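Local coordinates for protein metallo-beta-lactamase (Simiduia agarivorans, PDB 6MFI) that probably hydrolyses the beta-lactam ring of antibiotics as a zinc-dependent class B3 metallo-beta-lactamase with two metal sites, at residues A[28-33]-A[48-53]; A[128-133]-A[161-166]. One frame throughout, in Å; residues are numbered along the deposited sequence.

Contact 1 (A[28-33]-A[48-53]); sequences VTAEHW and PPFRVL
Thr29 meets the carbonyl oxygen of Pro49. Its OG1 stands anti to the backbone N (chi1 166°) and donates to Pro49 O, but the modelled OG1 to O separation of 2.3 Å is very short, so the length itself is doubtful. The other branch, CG2, lies against the Phe50 backbone, 3.3 Å from Phe50 CA. One residue on, Ala30 CB touches the Phe50 ring at CD1, 3.6 Å away. His32 contributes a lighter touch, its CD2 lying 3.9 Å from Pro48 CB. Trp33 closes the segment: Phe50 CE2 sits over one face of the indole, offset toward the rim, and the two rings form an edge-to-face pair with planes at 66° and the five-membered ring centroid 4.8 Å from that of Phe50. Phe50 CG lies between its own backbone N and carbonyl carbon (chi1 60°), which starts the ring off toward the helix. At the indole edge, near its plane, Pro48 O is 3.0 Å from Trp33 CD1, and a water accepts a hydrogen bond from Trp33 NE1 at 2.6 Å and can donate to Pro48 O. Tyr58 adds a third aromatic ring, meeting both Phe50 and Trp33. The chemistry is thus mixed: apolar and aromatic surfaces join the N-terminal helix to edge strand 50-53, while the Thr29 hydroxyl and a water approach the carbonyls of Pro49 and Pro48, the first at a doubtful length.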
loop_
_atom_site.group_PDB
_atom_site.type_symbol
_atom_site.label_atom_id
_atom_site.label_comp_id
_atom_site.label_asym_id
_atom_site.label_seq_id
_atom_site.Cartn_x
_atom_site.Cartn_y
_atom_site.Cartn_z
ATOM N N VAL A 28 -17.878 -13.455 1.939
ATOM C CA VAL A 28 -19.219 -13.023 2.366
ATOM C C VAL A 28 -19.407 -11.577 1.912
ATOM O O VAL A 28 -20.403 -11.252 1.254
ATOM C CB VAL A 28 -19.530 -13.205 3.874
ATOM C CG1 VAL A 28 -18.970 -12.085 4.766
ATOM C CG2 VAL A 28 -21.034 -13.348 4.083
ATOM N N THR A 29 -18.446 -10.705 2.221
ATOM C CA THR A 29 -18.398 -9.378 1.631
ATOM C C THR A 29 -17.288 -9.258 0.601
ATOM O O THR A 29 -17.263 -8.282 -0.156
ATOM C CB THR A 29 -18.219 -8.296 2.708
ATOM O OG1 THR A 29 -17.841 -7.061 2.086
ATOM C CG2 THR A 29 -17.151 -8.694 3.708
ATOM N N ALA A 30 -16.373 -10.229 0.561
ATOM C CA ALA A 30 -15.411 -10.301 -0.529
ATOM C C ALA A 30 -16.040 -10.884 -1.787
ATOM O O ALA A 30 -15.609 -10.553 -2.896
ATOM C CB ALA A 30 -14.192 -11.124 -0.106
ATOM N N GLU A 31 -17.048 -11.750 -1.641
ATOM C CA GLU A 31 -17.845 -12.141 -2.798
ATOM C C GLU A 31 -18.611 -10.947 -3.348
ATOM O O GLU A 31 -18.682 -10.749 -4.567
ATOM C CB GLU A 31 -18.813 -13.266 -2.429
ATOM C CG GLU A 31 -19.788 -13.609 -3.550
ATOM C CD GLU A 31 -21.207 -13.819 -3.060
ATOM O OE1 GLU A 31 -21.388 -14.196 -1.884
ATOM O OE2 GLU A 31 -22.145 -13.586 -3.851
ATOM N N HIS A 32 -19.194 -10.139 -2.458
ATOM C CA HIS A 32 -19.823 -8.896 -2.882
ATOM C C HIS A 32 -18.810 -7.950 -3.511
ATOM O O HIS A 32 -19.158 -7.178 -4.411
ATOM C CB HIS A 32 -20.512 -8.227 -1.692
ATOM C CG HIS A 32 -21.323 -7.023 -2.057
ATOM N ND1 HIS A 32 -22.050 -6.941 -3.225
ATOM C CD2 HIS A 32 -21.522 -5.852 -1.408
ATOM C CE1 HIS A 32 -22.662 -5.771 -3.280
ATOM N NE2 HIS A 32 -22.357 -5.091 -2.189
ATOM N N TRP A 33 -17.553 -8.002 -3.060
ATOM C CA TRP A 33 -16.520 -7.150 -3.641
ATOM C C TRP A 33 -16.223 -7.542 -5.082
ATOM O O TRP A 33 -16.063 -6.673 -5.946
ATOM C CB TRP A 33 -15.248 -7.212 -2.796
ATOM C CG TRP A 33 -14.273 -6.118 -3.110
ATOM C CD1 TRP A 33 -14.137 -4.930 -2.456
ATOM C CD2 TRP A 33 -13.299 -6.110 -4.163
ATOM N NE1 TRP A 33 -13.138 -4.182 -3.032
ATOM C CE2 TRP A 33 -12.608 -4.884 -4.082
ATOM C CE3 TRP A 33 -12.942 -7.019 -5.163
ATOM C CZ2 TRP A 33 -11.584 -4.544 -4.963
ATOM C CZ3 TRP A 33 -11.926 -6.680 -6.037
ATOM C CH2 TRP A 33 -11.258 -5.453 -5.931
ATOM N N PRO A 48 -17.125 -2.064 -1.521
ATOM C CA PRO A 48 -17.447 -2.556 -0.182
ATOM C C PRO A 48 -16.196 -3.008 0.548
ATOM O O PRO A 48 -15.199 -3.390 -0.084
ATOM C CB PRO A 48 -18.384 -3.738 -0.463
ATOM C CG PRO A 48 -17.909 -4.260 -1.778
ATOM C CD PRO A 48 -17.417 -3.064 -2.564
ATOM N N PRO A 49 -16.203 -2.972 1.878
ATOM C CA PRO A 49 -15.090 -3.531 2.645
ATOM C C PRO A 49 -15.303 -5.004 2.949
ATOM O O PRO A 49 -16.429 -5.490 3.070
ATOM C CB PRO A 49 -15.118 -2.696 3.932
ATOM C CG PRO A 49 -16.573 -2.412 4.132
ATOM C CD PRO A 49 -17.193 -2.312 2.748
ATOM N N PHE A 50 -14.190 -5.723 3.075
ATOM C CA PHE A 50 -14.257 -7.141 3.387
ATOM C C PHE A 50 -13.080 -7.526 4.270
ATOM O O PHE A 50 -12.069 -6.822 4.339
ATOM C CB PHE A 50 -14.285 -8.006 2.117
ATOM C CG PHE A 50 -13.080 -7.842 1.235
ATOM C CD1 PHE A 50 -11.981 -8.674 1.378
ATOM C CD2 PHE A 50 -13.053 -6.869 0.249
ATOM C CE1 PHE A 50 -10.873 -8.530 0.565
ATOM C CE2 PHE A 50 -11.949 -6.723 -0.568
ATOM C CZ PHE A 50 -10.858 -7.554 -0.409
ATOM N N ARG A 51 -13.231 -8.661 4.946
ATOM C CA ARG A 51 -12.195 -9.171 5.833
ATOM C C ARG A 51 -11.171 -9.969 5.038
ATOM O O ARG A 51 -11.528 -10.881 4.285
ATOM C CB ARG A 51 -12.816 -10.042 6.924
ATOM C CG ARG A 51 -11.857 -11.040 7.552
ATOM C CD ARG A 51 -12.574 -11.917 8.561
ATOM N NE ARG A 51 -13.079 -11.143 9.692
ATOM C CZ ARG A 51 -12.613 -11.245 10.932
ATOM N NH1 ARG A 51 -11.632 -12.093 11.205
ATOM N NH2 ARG A 51 -13.130 -10.501 11.899
ATOM N N VAL A 52 -9.896 -9.623 5.204
ATOM C CA VAL A 52 -8.826 -10.381 4.562
ATOM C C VAL A 52 -8.504 -11.635 5.365
ATOM O O VAL A 52 -8.656 -12.762 4.880
ATOM C CB VAL A 52 -7.578 -9.497 4.371
ATOM C CG1 VAL A 52 -6.443 -10.307 3.767
ATOM C CG2 VAL A 52 -7.909 -8.295 3.495
ATOM N N LEU A 53 -8.062 -11.454 6.611
ATOM C CA LEU A 53 -7.755 -12.564 7.505
ATOM C C LEU A 53 -7.598 -12.068 8.938
ATOM O O LEU A 53 -6.786 -11.177 9.207
ATOM C CB LEU A 53 -6.484 -13.290 7.049
ATOM C CG LEU A 53 -6.298 -14.715 7.572
ATOM C CD1 LEU A 53 -5.642 -15.590 6.518
ATOM C CD2 LEU A 53 -5.486 -14.726 8.860
HETATM O O HOH W 1 -13.672 -1.922 -1.958
#

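Contact 2 (A[128-133]-A[161-166]); sequences ATLYAS and ARVGGL
The parallel pairing of strands 129-132 and 163-166 forms one margin of the seven-stranded sheet of the metallo-beta-lactamase fold, where Leu130, Tyr131 and Ala132 meet Val163, Gly164, Gly165 and Leu166. The strand axes approach to 4.6 Å and run at 39° to each other, a marked twist. Two backbone bonds define the pairing: Gly164 N donates to Leu130 O at 2.8 Å, and Ala132 N to Gly165 O at 3.1 Å, with N-H...O angles of 154° and 159°. Leu166 CA adds a CA-H...O contact to Ala132 O at 3.2 Å. Before these bonds a water joins the two segments, accepting from Leu130 N and donating to Arg162 O. The CD2 methyl of Leu130 lies 3.7 Å from Ala161 CB and 4.0 Å from Val163 CG2. The other methyl of Val163, CG1, is 4.2 Å from Ala132 CB. On the sheet face that carries the Tyr131 side chain, the ring lies close to the backbone of Gly165, with Tyr131 CD2 3.8 Å from Gly165 CA. Strand 103-107 flanks strand 129-132 on its other side, through backbone bonds of Thr129 and Tyr131. Helix 134-142 packs on Ala132 and Val163 through Ala137 and Met140, and helix 119-126 meets Leu130 and Ala161 through Met119 and Ala120.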
loop_
_atom_site.group_PDB
_atom_site.type_symbol
_atom_site.label_atom_id
_atom_site.label_comp_id
_atom_site.label_asym_id
_atom_site.label_seq_id
_atom_site.Cartn_x
_atom_site.Cartn_y
_atom_site.Cartn_z
ATOM N N ALA A 128 -5.030 10.342 14.205
ATOM C CA ALA A 128 -3.922 9.403 14.223
ATOM C C ALA A 128 -2.605 10.112 13.921
ATOM O O ALA A 128 -2.568 11.185 13.314
ATOM C CB ALA A 128 -4.154 8.284 13.208
ATOM N N THR A 129 -1.512 9.497 14.361
ATOM C CA THR A 129 -0.179 9.974 14.020
ATOM C C THR A 129 0.288 9.261 12.758
ATOM O O THR A 129 0.182 8.035 12.652
ATOM C CB THR A 129 0.809 9.740 15.164
ATOM O OG1 THR A 129 2.031 9.203 14.642
ATOM C CG2 THR A 129 0.233 8.779 16.185
ATOM N N LEU A 130 0.793 10.033 11.802
ATOM C CA LEU A 130 1.176 9.516 10.496
ATOM C C LEU A 130 2.675 9.250 10.476
ATOM O O LEU A 130 3.476 10.164 10.698
ATOM C CB LEU A 130 0.781 10.502 9.398
ATOM C CG LEU A 130 1.329 10.278 7.990
ATOM C CD1 LEU A 130 0.888 8.931 7.441
ATOM C CD2 LEU A 130 0.861 11.405 7.091
ATOM N N TYR A 131 3.048 7.999 10.219
ATOM C CA TYR A 131 4.440 7.599 10.090
ATOM C C TYR A 131 4.795 7.458 8.617
ATOM O O TYR A 131 4.019 6.908 7.831
ATOM C CB TYR A 131 4.703 6.278 10.818
ATOM C CG TYR A 131 4.603 6.363 12.324
ATOM C CD1 TYR A 131 3.374 6.274 12.965
ATOM C CD2 TYR A 131 5.739 6.526 13.107
ATOM C CE1 TYR A 131 3.277 6.347 14.340
ATOM C CE2 TYR A 131 5.652 6.601 14.486
ATOM C CZ TYR A 131 4.419 6.511 15.096
ATOM O OH TYR A 131 4.323 6.586 16.467
ATOM N N ALA A 132 5.971 7.958 8.244
ATOM C CA ALA A 132 6.372 7.957 6.846
ATOM C C ALA A 132 7.887 7.888 6.741
ATOM O O ALA A 132 8.607 8.374 7.614
ATOM C CB ALA A 132 5.852 9.201 6.115
ATOM N N SER A 133 8.358 7.277 5.653
ATOM C CA SER A 133 9.777 7.282 5.349
ATOM C C SER A 133 10.240 8.713 5.074
ATOM O O SER A 133 9.429 9.582 4.743
ATOM C CB SER A 133 10.063 6.383 4.145
ATOM O OG SER A 133 9.382 6.844 2.992
ATOM N N ALA A 161 -0.037 16.898 4.870
ATOM C CA ALA A 161 -0.356 16.111 6.050
ATOM C C ALA A 161 0.710 16.314 7.118
ATOM O O ALA A 161 1.817 16.787 6.842
ATOM C CB ALA A 161 -0.483 14.621 5.708
ATOM N N ARG A 162 0.362 15.947 8.349
ATOM C CA ARG A 162 1.247 16.092 9.499
ATOM C C ARG A 162 1.891 14.743 9.796
ATOM O O ARG A 162 1.213 13.807 10.237
ATOM C CB ARG A 162 0.479 16.611 10.712
ATOM C CG ARG A 162 -0.195 17.954 10.494
ATOM C CD ARG A 162 -1.223 18.233 11.577
ATOM N NE ARG A 162 -0.607 18.364 12.895
ATOM C CZ ARG A 162 -1.288 18.447 14.033
ATOM N NH1 ARG A 162 -2.614 18.412 14.019
ATOM N NH2 ARG A 162 -0.645 18.567 15.186
ATOM N N VAL A 163 3.194 14.645 9.560
ATOM C CA VAL A 163 3.950 13.428 9.833
ATOM C C VAL A 163 4.529 13.519 11.237
ATOM O O VAL A 163 5.227 14.486 11.572
ATOM C CB VAL A 163 5.059 13.225 8.788
ATOM C CG1 VAL A 163 5.922 12.027 9.154
ATOM C CG2 VAL A 163 4.455 13.051 7.403
ATOM N N GLY A 164 4.241 12.515 12.062
ATOM C CA GLY A 164 4.673 12.530 13.446
ATOM C C GLY A 164 5.879 11.660 13.735
ATOM O O GLY A 164 6.484 11.767 14.805
ATOM N N GLY A 165 6.239 10.793 12.794
ATOM C CA GLY A 165 7.369 9.905 12.986
ATOM C C GLY A 165 7.935 9.454 11.662
ATOM O O GLY A 165 7.223 9.381 10.656
ATOM N N LEU A 166 9.229 9.150 11.664
ATOM C CA LEU A 166 9.930 8.702 10.469
ATOM C C LEU A 166 10.163 7.198 10.532
ATOM O O LEU A 166 10.502 6.653 11.587
ATOM C CB LEU A 166 11.263 9.435 10.306
ATOM C CG LEU A 166 11.259 10.654 9.380
ATOM C CD1 LEU A 166 10.233 11.685 9.831
ATOM C CD2 LEU A 166 12.646 11.275 9.298
HETATM O O HOH W 2 1.133 12.580 12.475
#

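Contacts 1 and 2 lie at the two margins of one mixed seven-stranded sheet: strand 50-53 is outermost at one end and strand 163-166 at the other, with strands 56-58, 67-71, 74-78, 103-107 and 129-132 between them in chain order. Their centres are 29 Å apart and their nearest atoms about 18 Å, so they do not touch. They come in series along the chain, contact 1 closing before contact 2 opens. Four of the six zinc ligands, His110, His112, Asp114 and His115, follow strand 103-107; His188 and His253 come after contact 2. The two contacts thus complete opposite margins of the sheet, while the zinc-binding residues come from segments between and beyond them.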